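Local coordinates for protein acyl-CoA dehydrogenase (Bacillus anthracis, PDB 3OWA) that probably oxidises fatty acyl-CoA thioesters to their enoyl-CoA forms with its bound FAD, at residues S16-E21 / G420-K425; V96-I101 / R269-V274; V329-S334 / A355-E360. All blocks are in the same frame, centred on the assembly; numbering follows the deposited sequence.

Contact 1 (S16-E21 / G420-K425)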
loop_
_atom_site.group_PDB
_atom_site.type_symbol
_atom_site.label_atom_id
_atom_site.label_comp_id
_atom_site.label_asym_id
_atom_site.label_seq_id
_atom_site.Cartn_x
_atom_site.Cartn_y
_atom_site.Cartn_z
ATOM N N SER A 16 -22.404 16.732 -13.723
ATOM C CA SER A 16 -23.591 17.354 -13.139
ATOM C C SER A 16 -23.956 16.779 -11.772
ATOM O O SER A 16 -24.634 17.450 -10.978
ATOM C CB SER A 16 -24.789 17.353 -14.107
ATOM O OG SER A 16 -25.273 16.048 -14.393
ATOM N N PHE A 17 -23.492 15.561 -11.479
ATOM C CA PHE A 17 -23.699 14.976 -10.151
ATOM C C PHE A 17 -23.247 15.926 -9.028
ATOM O O PHE A 17 -23.732 15.840 -7.913
ATOM C CB PHE A 17 -22.977 13.627 -10.011
ATOM C CG PHE A 17 -21.467 13.729 -10.036
ATOM C CD1 PHE A 17 -20.746 13.971 -8.869
ATOM C CD2 PHE A 17 -20.763 13.579 -11.235
ATOM C CE1 PHE A 17 -19.346 14.071 -8.899
ATOM C CE2 PHE A 17 -19.367 13.665 -11.266
ATOM C CZ PHE A 17 -18.664 13.921 -10.094
ATOM N N LEU A 18 -22.319 16.820 -9.326
ATOM C CA LEU A 18 -21.774 17.709 -8.327
ATOM C C LEU A 18 -22.755 18.814 -7.894
ATOM O O LEU A 18 -22.608 19.409 -6.817
ATOM C CB LEU A 18 -20.485 18.345 -8.849
ATOM C CG LEU A 18 -19.839 19.398 -7.936
ATOM C CD1 LEU A 18 -19.567 18.841 -6.539
ATOM C CD2 LEU A 18 -18.561 19.990 -8.552
ATOM N N VAL A 19 -23.757 19.062 -8.729
ATOM C CA VAL A 19 -24.570 20.279 -8.656
ATOM C C VAL A 19 -26.081 19.993 -8.725
ATOM O O VAL A 19 -26.901 20.843 -8.375
ATOM C CB VAL A 19 -24.108 21.253 -9.783
ATOM C CG1 VAL A 19 -25.208 22.124 -10.263
ATOM C CG2 VAL A 19 -22.941 22.092 -9.321
ATOM N N ASP A 20 -26.454 18.796 -9.162
ATOM C CA ASP A 20 -27.861 18.452 -9.346
ATOM C C ASP A 20 -28.211 17.258 -8.492
ATOM O O ASP A 20 -27.348 16.441 -8.160
ATOM C CB ASP A 20 -28.162 18.141 -10.818
ATOM C CG ASP A 20 -28.086 19.379 -11.714
ATOM O OD1 ASP A 20 -28.355 20.502 -11.226
ATOM O OD2 ASP A 20 -27.768 19.235 -12.918
ATOM N N GLU A 21 -29.484 17.151 -8.148
ATOM C CA GLU A 21 -29.960 16.101 -7.269
ATOM C C GLU A 21 -30.288 14.874 -8.128
ATOM O O GLU A 21 -31.438 14.688 -8.530
ATOM C CB GLU A 21 -31.201 16.609 -6.509
ATOM C CG GLU A 21 -31.277 16.221 -5.041
ATOM C CD GLU A 21 -32.057 14.932 -4.809
ATOM O OE1 GLU A 21 -31.763 13.911 -5.478
ATOM O OE2 GLU A 21 -32.968 14.939 -3.948
ATOM N N GLY A 420 -9.947 21.317 -12.937
ATOM C CA GLY A 420 -9.880 22.138 -14.162
ATOM C C GLY A 420 -10.927 21.772 -15.190
ATOM O O GLY A 420 -11.489 22.648 -15.847
ATOM N N THR A 421 -11.191 20.476 -15.329
ATOM C CA THR A 421 -12.293 19.984 -16.146
ATOM C C THR A 421 -13.651 20.549 -15.696
ATOM O O THR A 421 -14.449 20.985 -16.542
ATOM C CB THR A 421 -12.306 18.460 -16.166
ATOM O OG1 THR A 421 -11.023 18.022 -16.602
ATOM C CG2 THR A 421 -13.329 17.933 -17.136
ATOM N N PHE A 422 -13.907 20.564 -14.388
ATOM C CA PHE A 422 -15.101 21.236 -13.859
ATOM C C PHE A 422 -15.155 22.708 -14.253
ATOM O O PHE A 422 -16.183 23.188 -14.741
ATOM C CB PHE A 422 -15.233 21.081 -12.338
ATOM C CG PHE A 422 -15.926 19.826 -11.923
ATOM C CD1 PHE A 422 -17.287 19.662 -12.167
ATOM C CD2 PHE A 422 -15.222 18.800 -11.292
ATOM C CE1 PHE A 422 -17.954 18.497 -11.794
ATOM C CE2 PHE A 422 -15.867 17.623 -10.909
ATOM C CZ PHE A 422 -17.249 17.466 -11.158
ATOM N N LEU A 423 -14.043 23.414 -14.071
ATOM C CA LEU A 423 -13.983 24.851 -14.366
ATOM C C LEU A 423 -14.131 25.158 -15.869
ATOM O O LEU A 423 -14.742 26.163 -16.244
ATOM C CB LEU A 423 -12.692 25.448 -13.790
ATOM C CG LEU A 423 -12.602 25.890 -12.313
ATOM C CD1 LEU A 423 -13.668 25.292 -11.363
ATOM C CD2 LEU A 423 -11.202 25.585 -11.768
ATOM N N ARG A 424 -13.590 24.284 -16.718
ATOM C CA ARG A 424 -13.702 24.427 -18.164
ATOM C C ARG A 424 -15.138 24.210 -18.610
ATOM O O ARG A 424 -15.600 24.866 -19.544
ATOM C CB ARG A 424 -12.773 23.458 -18.893
ATOM C CG ARG A 424 -12.243 23.984 -20.219
ATOM C CD ARG A 424 -11.191 23.063 -20.803
ATOM N NE ARG A 424 -10.141 23.802 -21.517
ATOM C CZ ARG A 424 -9.036 23.257 -22.037
ATOM N NH1 ARG A 424 -8.152 24.022 -22.663
ATOM N NH2 ARG A 424 -8.804 21.950 -21.937
ATOM N N LYS A 425 -15.848 23.303 -17.946
ATOM C CA LYS A 425 -17.252 23.080 -18.244
ATOM C C LYS A 425 -18.132 24.260 -17.777
ATOM O O LYS A 425 -19.181 24.537 -18.373
ATOM C CB LYS A 425 -17.730 21.763 -17.643
ATOM C CG LYS A 425 -17.275 20.528 -18.393
ATOM C CD LYS A 425 -17.707 19.281 -17.656
ATOM C CE LYS A 425 -17.206 18.013 -18.339
ATOM N NZ LYS A 425 -18.052 17.635 -19.498
#
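Leu18 lays its CD2 methyl over one face of the Phe422 ring, a CH-pi contact that brings a short 3-10 turn near the N terminus against helix 411-427 of the all-helical C-terminal part of this acyl-CoA dehydrogenase fold. CD2 stands 3.8 Å from the centroid of the Phe422 ring and only 19° off its normal, yet it is displaced toward the rim; its closest ring atom is CE1, with Leu18 CD2 and Phe422 CE1 3.6 Å apart. The leucine chain runs away from its own backbone N (chi1 176°), which carries the branch across to the ring, and Leu18 CB adds a second touch at 3.9 Å from Phe422 CE1. Phe17 approaches differently. Its CZ lies in the plane of the Phe422 ring, at the edge, with the two CZ atoms of Phe17 and Phe422 4.0 Å apart, and the two side chains cross at about a right angle. Phe422 is thus met over a face by a methyl and at its rim by a second aromatic. No hydrogen bond links the segments; the contact is apolar and buried. Helix 490-520 covers it from another side, with Val500 against both phenylalanines, Leu503 on Leu18 and the ring of Tyr504 meeting Phe17 with planes about 40° apart. Beyond the turn, Lys436 NZ and Lys468 NZ bind the carbonyls of Val19 and Asp20. The turn itself is held at its start by Ser16 O, which accepts from both Val19 N and Asp20 N, each 2.9 Å away.

Contact 2 (V96-I101 / R269-V274)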
loop_
_atom_site.group_PDB
_atom_site.type_symbol
_atom_site.label_atom_id
_atom_site.label_comp_id
_atom_site.label_asym_id
_atom_site.label_seq_id
_atom_site.Cartn_x
_atom_site.Cartn_y
_atom_site.Cartn_z
ATOM N N VAL A 96 -22.122 -2.197 -21.714
ATOM C CA VAL A 96 -22.255 -2.981 -20.499
ATOM C C VAL A 96 -21.646 -4.355 -20.681
ATOM O O VAL A 96 -20.899 -4.813 -19.833
ATOM C CB VAL A 96 -23.723 -3.076 -20.014
ATOM C CG1 VAL A 96 -23.813 -3.993 -18.802
ATOM C CG2 VAL A 96 -24.251 -1.692 -19.640
ATOM N N SER A 97 -21.943 -4.990 -21.816
ATOM C CA SER A 97 -21.370 -6.271 -22.185
ATOM C C SER A 97 -19.841 -6.243 -22.235
ATOM O O SER A 97 -19.185 -7.101 -21.668
ATOM C CB SER A 97 -21.936 -6.728 -23.546
ATOM O OG SER A 97 -23.332 -6.941 -23.451
ATOM N N SER A 98 -19.259 -5.268 -22.910
ATOM C CA SER A 98 -17.790 -5.236 -22.954
ATOM C C SER A 98 -17.138 -4.816 -21.615
ATOM O O SER A 98 -15.983 -5.154 -21.362
ATOM C CB SER A 98 -17.283 -4.419 -24.149
ATOM O OG SER A 98 -17.661 -3.071 -24.053
ATOM N N ALA A 99 -17.884 -4.146 -20.735
ATOM C CA ALA A 99 -17.406 -3.898 -19.368
ATOM C C ALA A 99 -17.389 -5.221 -18.609
ATOM O O ALA A 99 -16.447 -5.530 -17.910
ATOM C CB ALA A 99 -18.270 -2.853 -18.636
ATOM N N LEU A 100 -18.442 -6.005 -18.753
ATOM C CA LEU A 100 -18.519 -7.284 -18.073
ATOM C C LEU A 100 -17.430 -8.229 -18.560
ATOM O O LEU A 100 -16.886 -9.010 -17.767
ATOM C CB LEU A 100 -19.900 -7.896 -18.272
ATOM C CG LEU A 100 -20.923 -7.370 -17.265
ATOM C CD1 LEU A 100 -22.377 -7.763 -17.637
ATOM C CD2 LEU A 100 -20.572 -7.865 -15.861
ATOM N N ILE A 101 -17.101 -8.160 -19.857
ATOM C CA ILE A 101 -16.016 -8.974 -20.356
ATOM C C ILE A 101 -14.677 -8.592 -19.664
ATOM O O ILE A 101 -13.930 -9.467 -19.191
ATOM C CB ILE A 101 -15.888 -8.910 -21.903
ATOM C CG1 ILE A 101 -17.066 -9.642 -22.584
ATOM C CG2 ILE A 101 -14.543 -9.526 -22.362
ATOM C CD1 ILE A 101 -17.299 -9.192 -24.059
ATOM N N ARG A 269 -9.246 4.556 -19.001
ATOM C CA ARG A 269 -9.546 4.891 -17.641
ATOM C C ARG A 269 -10.709 4.129 -17.069
ATOM O O ARG A 269 -10.581 3.510 -16.010
ATOM C CB ARG A 269 -9.823 6.400 -17.511
ATOM C CG ARG A 269 -8.715 7.119 -16.813
ATOM C CD ARG A 269 -7.814 7.953 -17.635
ATOM N NE ARG A 269 -8.268 9.341 -17.643
ATOM C CZ ARG A 269 -7.492 10.427 -17.754
ATOM N NH1 ARG A 269 -8.040 11.629 -17.811
ATOM N NH2 ARG A 269 -6.179 10.337 -17.810
ATOM N N TYR A 270 -11.877 4.221 -17.681
ATOM C CA TYR A 270 -12.998 3.502 -17.068
ATOM C C TYR A 270 -12.853 1.980 -17.215
ATOM O O TYR A 270 -13.308 1.232 -16.355
ATOM C CB TYR A 270 -14.383 4.023 -17.515
ATOM C CG TYR A 270 -14.933 3.384 -18.756
ATOM C CD1 TYR A 270 -14.859 4.032 -19.986
ATOM C CD2 TYR A 270 -15.570 2.145 -18.695
ATOM C CE1 TYR A 270 -15.380 3.441 -21.142
ATOM C CE2 TYR A 270 -16.089 1.540 -19.837
ATOM C CZ TYR A 270 -15.988 2.193 -21.058
ATOM O OH TYR A 270 -16.492 1.598 -22.196
ATOM N N LYS A 271 -12.244 1.526 -18.300
ATOM C CA LYS A 271 -12.036 0.096 -18.492
ATOM C C LYS A 271 -11.121 -0.476 -17.407
ATOM O O LYS A 271 -11.361 -1.567 -16.896
ATOM C CB LYS A 271 -11.414 -0.157 -19.872
ATOM C CG LYS A 271 -12.165 -1.127 -20.687
ATOM C CD LYS A 271 -13.562 -0.695 -20.934
ATOM C CE LYS A 271 -14.328 -1.843 -21.586
ATOM N NZ LYS A 271 -13.584 -2.391 -22.780
ATOM N N LEU A 272 -10.062 0.264 -17.073
ATOM C CA LEU A 272 -9.202 -0.121 -15.966
ATOM C C LEU A 272 -9.989 -0.136 -14.650
ATOM O O LEU A 272 -9.822 -1.050 -13.843
ATOM C CB LEU A 272 -7.967 0.788 -15.874
ATOM C CG LEU A 272 -6.858 0.310 -14.923
ATOM C CD1 LEU A 272 -6.412 -1.114 -15.266
ATOM C CD2 LEU A 272 -5.675 1.271 -14.970
ATOM N N GLY A 273 -10.853 0.859 -14.449
ATOM C CA GLY A 273 -11.775 0.864 -13.308
ATOM C C GLY A 273 -12.574 -0.423 -13.210
ATOM O O GLY A 273 -12.623 -1.070 -12.159
ATOM N N VAL A 274 -13.199 -0.824 -14.308
ATOM C CA VAL A 274 -13.961 -2.072 -14.318
ATOM C C VAL A 274 -13.031 -3.242 -13.952
ATOM O O VAL A 274 -13.379 -4.115 -13.173
ATOM C CB VAL A 274 -14.575 -2.314 -15.745
ATOM C CG1 VAL A 274 -15.278 -3.655 -15.823
ATOM C CG2 VAL A 274 -15.582 -1.236 -16.100
HETATM O O HOH W 1 -13.608 -5.658 -22.814
HETATM O O HOH W 2 -17.438 -0.937 -22.167
#
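Lys271 reaches from helix 257-293 toward Ser98 on helix 95-105. Its CB leaves the backbone at a tangent to the other helix, and bends at chi2 (59°) and chi4 (-51°) fold the chain so that its end comes across. CE is the atom that arrives, 3.7 Å from Ser98 O and beside Ala99 CA. At the tip, NZ donates to water 1, 3.3 Å away, and that water donates to Ser98 O, bridging the ammonium to the carbonyl; Asp83 forms a long, weak ion pair with the same NZ. Asp83 also hydrogen-bonds Ser98 OG, and water 2 joins this hydroxyl to Tyr270 OH, lying in the plane of the tyrosine ring at its edge. One turn further on the packing is apolar, with Val274 CG2 meeting Ala99 CB at 4.0 Å. The segment axes pass 9.6 Å apart at 53°, joining the N-terminal helical domain to the C-terminal bundle. Helix 305-336 packs against both helices, with Tyr326 on Ala99 and Val325 on Val274, and helix 35-52 touches Val96 and Leu100.

Contact 3 (V329-S334 / A355-E360)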
loop_
_atom_site.group_PDB
_atom_site.type_symbol
_atom_site.label_atom_id
_atom_site.label_comp_id
_atom_site.label_asym_id
_atom_site.label_seq_id
_atom_site.Cartn_x
_atom_site.Cartn_y
_atom_site.Cartn_z
ATOM N N VAL A 329 -20.422 3.494 -16.829
ATOM C CA VAL A 329 -20.691 2.667 -18.007
ATOM C C VAL A 329 -22.130 2.931 -18.475
ATOM O O VAL A 329 -22.376 3.159 -19.667
ATOM C CB VAL A 329 -20.448 1.157 -17.733
ATOM C CG1 VAL A 329 -20.726 0.348 -18.980
ATOM C CG2 VAL A 329 -18.969 0.901 -17.261
ATOM N N GLY A 330 -23.063 2.955 -17.516
ATOM C CA GLY A 330 -24.447 3.338 -17.781
ATOM C C GLY A 330 -24.651 4.705 -18.416
ATOM O O GLY A 330 -25.520 4.848 -19.276
ATOM N N LEU A 331 -23.871 5.712 -18.006
ATOM C CA LEU A 331 -23.982 7.054 -18.614
ATOM C C LEU A 331 -23.575 7.025 -20.089
ATOM O O LEU A 331 -24.233 7.636 -20.951
ATOM C CB LEU A 331 -23.156 8.103 -17.860
ATOM C CG LEU A 331 -23.646 8.515 -16.474
ATOM C CD1 LEU A 331 -22.558 9.222 -15.690
ATOM C CD2 LEU A 331 -24.962 9.352 -16.533
ATOM N N PHE A 332 -22.483 6.317 -20.365
ATOM C CA PHE A 332 -22.009 6.095 -21.721
ATOM C C PHE A 332 -23.123 5.413 -22.561
ATOM O O PHE A 332 -23.473 5.905 -23.644
ATOM C CB PHE A 332 -20.693 5.290 -21.655
ATOM C CG PHE A 332 -19.930 5.199 -22.954
ATOM C CD1 PHE A 332 -18.817 4.353 -23.044
ATOM C CD2 PHE A 332 -20.312 5.922 -24.097
ATOM C CE1 PHE A 332 -18.076 4.243 -24.261
ATOM C CE2 PHE A 332 -19.591 5.813 -25.312
ATOM C CZ PHE A 332 -18.471 4.983 -25.392
ATOM N N GLU A 333 -23.697 4.323 -22.044
ATOM C CA GLU A 333 -24.765 3.584 -22.746
ATOM C C GLU A 333 -26.008 4.428 -23.031
ATOM O O GLU A 333 -26.639 4.272 -24.078
ATOM C CB GLU A 333 -25.204 2.331 -21.977
ATOM C CG GLU A 333 -24.742 1.006 -22.563
ATOM C CD GLU A 333 -25.114 0.809 -24.028
ATOM O OE1 GLU A 333 -24.173 0.683 -24.837
ATOM O OE2 GLU A 333 -26.325 0.774 -24.381
ATOM N N SER A 334 -26.376 5.307 -22.104
ATOM C CA SER A 334 -27.578 6.095 -22.325
ATOM C C SER A 334 -27.310 7.283 -23.259
ATOM O O SER A 334 -28.236 7.845 -23.836
ATOM C CB SER A 334 -28.243 6.509 -21.012
ATOM O OG SER A 334 -27.537 7.557 -20.404
ATOM N N ALA A 355 -16.473 10.868 -23.963
ATOM C CA ALA A 355 -15.700 12.061 -23.611
ATOM C C ALA A 355 -16.545 12.997 -22.728
ATOM O O ALA A 355 -15.999 13.665 -21.852
ATOM C CB ALA A 355 -15.177 12.789 -24.861
ATOM N N GLU A 356 -17.867 12.982 -22.919
ATOM C CA GLU A 356 -18.820 13.756 -22.087
ATOM C C GLU A 356 -18.577 13.452 -20.608
ATOM O O GLU A 356 -18.668 14.345 -19.742
ATOM C CB GLU A 356 -20.264 13.397 -22.471
ATOM C CG GLU A 356 -21.334 13.910 -21.533
ATOM C CD GLU A 356 -21.457 15.436 -21.563
ATOM O OE1 GLU A 356 -21.048 16.057 -22.566
ATOM O OE2 GLU A 356 -21.961 16.023 -20.582
ATOM N N TYR A 357 -18.210 12.195 -20.335
ATOM C CA TYR A 357 -18.013 11.744 -18.968
ATOM C C TYR A 357 -16.549 11.556 -18.580
ATOM O O TYR A 357 -16.229 10.674 -17.783
ATOM C CB TYR A 357 -18.829 10.486 -18.727
ATOM C CG TYR A 357 -20.269 10.712 -19.098
ATOM C CD1 TYR A 357 -20.812 10.129 -20.228
ATOM C CD2 TYR A 357 -21.074 11.549 -18.329
ATOM C CE1 TYR A 357 -22.125 10.360 -20.590
ATOM C CE2 TYR A 357 -22.380 11.776 -18.661
ATOM C CZ TYR A 357 -22.903 11.192 -19.798
ATOM O OH TYR A 357 -24.214 11.425 -20.132
ATOM N N ALA A 358 -15.669 12.400 -19.122
ATOM C CA ALA A 358 -14.230 12.327 -18.796
ATOM C C ALA A 358 -13.988 12.422 -17.298
ATOM O O ALA A 358 -13.096 11.751 -16.793
ATOM C CB ALA A 358 -13.409 13.382 -19.549
ATOM N N ILE A 359 -14.777 13.238 -16.586
ATOM C CA ILE A 359 -14.604 13.376 -15.140
ATOM C C ILE A 359 -14.858 12.061 -14.411
ATOM O O ILE A 359 -14.019 11.593 -13.656
ATOM C CB ILE A 359 -15.447 14.504 -14.529
ATOM C CG1 ILE A 359 -14.908 15.860 -14.980
ATOM C CG2 ILE A 359 -15.429 14.403 -13.006
ATOM C CD1 ILE A 359 -15.879 17.041 -14.712
ATOM N N GLU A 360 -16.029 11.492 -14.630
ATOM C CA GLU A 360 -16.398 10.205 -14.077
ATOM C C GLU A 360 -15.365 9.103 -14.423
ATOM O O GLU A 360 -15.053 8.267 -13.581
ATOM C CB GLU A 360 -17.814 9.833 -14.560
ATOM C CG GLU A 360 -18.912 10.780 -14.018
ATOM C CD GLU A 360 -19.163 12.048 -14.882
ATOM O OE1 GLU A 360 -20.224 12.667 -14.673
ATOM O OE2 GLU A 360 -18.315 12.424 -15.750
HETATM O O HOH W 3 -26.229 9.733 -20.364
#
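Leu331 sits across the Tyr357 ring, and the main interaction is a CH-pi contact: Leu331 CB lies over the ring centre, 3.6 Å from the centroid of Tyr357 and 10° off its normal. Further apolar touches come from the branch, where Leu331 CD1 rests 3.8 Å from Tyr357 CD2. The tyrosine CG is anti to its carbonyl carbon (chi1 -54°), which sends the ring across toward the helix carrying Leu331. The two side chains cross at about a right angle. The ring's opposite face is covered by Glu356 CG, and Glu360 OE2 lies at its edge in the ring plane, leaving the aromatic sandwiched between a leucine and a glutamate stem.

Polar links run through water 3, which donates to Leu331 O (3.0 Å) and to Tyr357 OH. Its modelled distance to Ser334 OG, 2.5 Å, is too short to be trusted in detail. The phenol is further fixed by a hydrogen bond to Val12 O, and Glu360 OE1 is held by Gly15 N, so the N-terminal segment before helix 35-52 is tied to this corner.

Tyr357 is the N-cap residue of helix 358-383, just after helix 348-355, and the contact packs that start against helix 305-336 within the C-terminal helical bundle. Helix 257-293 borders it through Tyr270 on Val329 and Phe332, and helix 411-427 through Thr421 and Phe422 on Ile359.

How the contacts relate
From the N terminus, the turn at 16-21 opens the longest loop, closed 399 residues later at 420-425 by contact 1. Contacts 2 and 3 nest inside it, one after the other: 96-101 is joined by 269-274 across the middle beta domain, then 329-334 meets 355-360 after a short excursion through helices 341-346 and 348-355. Contacts 1 and 3 adjoin, with Lys425 against Glu356 and Phe17 on Glu360. Contacts 2 and 3 also touch, through Val96 on Val329 and Glu333, whereas contacts 1 and 2 stay about 7 Å apart at their nearest atoms. Contact 3, inside the C-terminal bundle, touches both others; contact 1 ties the N-terminal extension, and contact 2 the N-terminal helical domain, to that bundle.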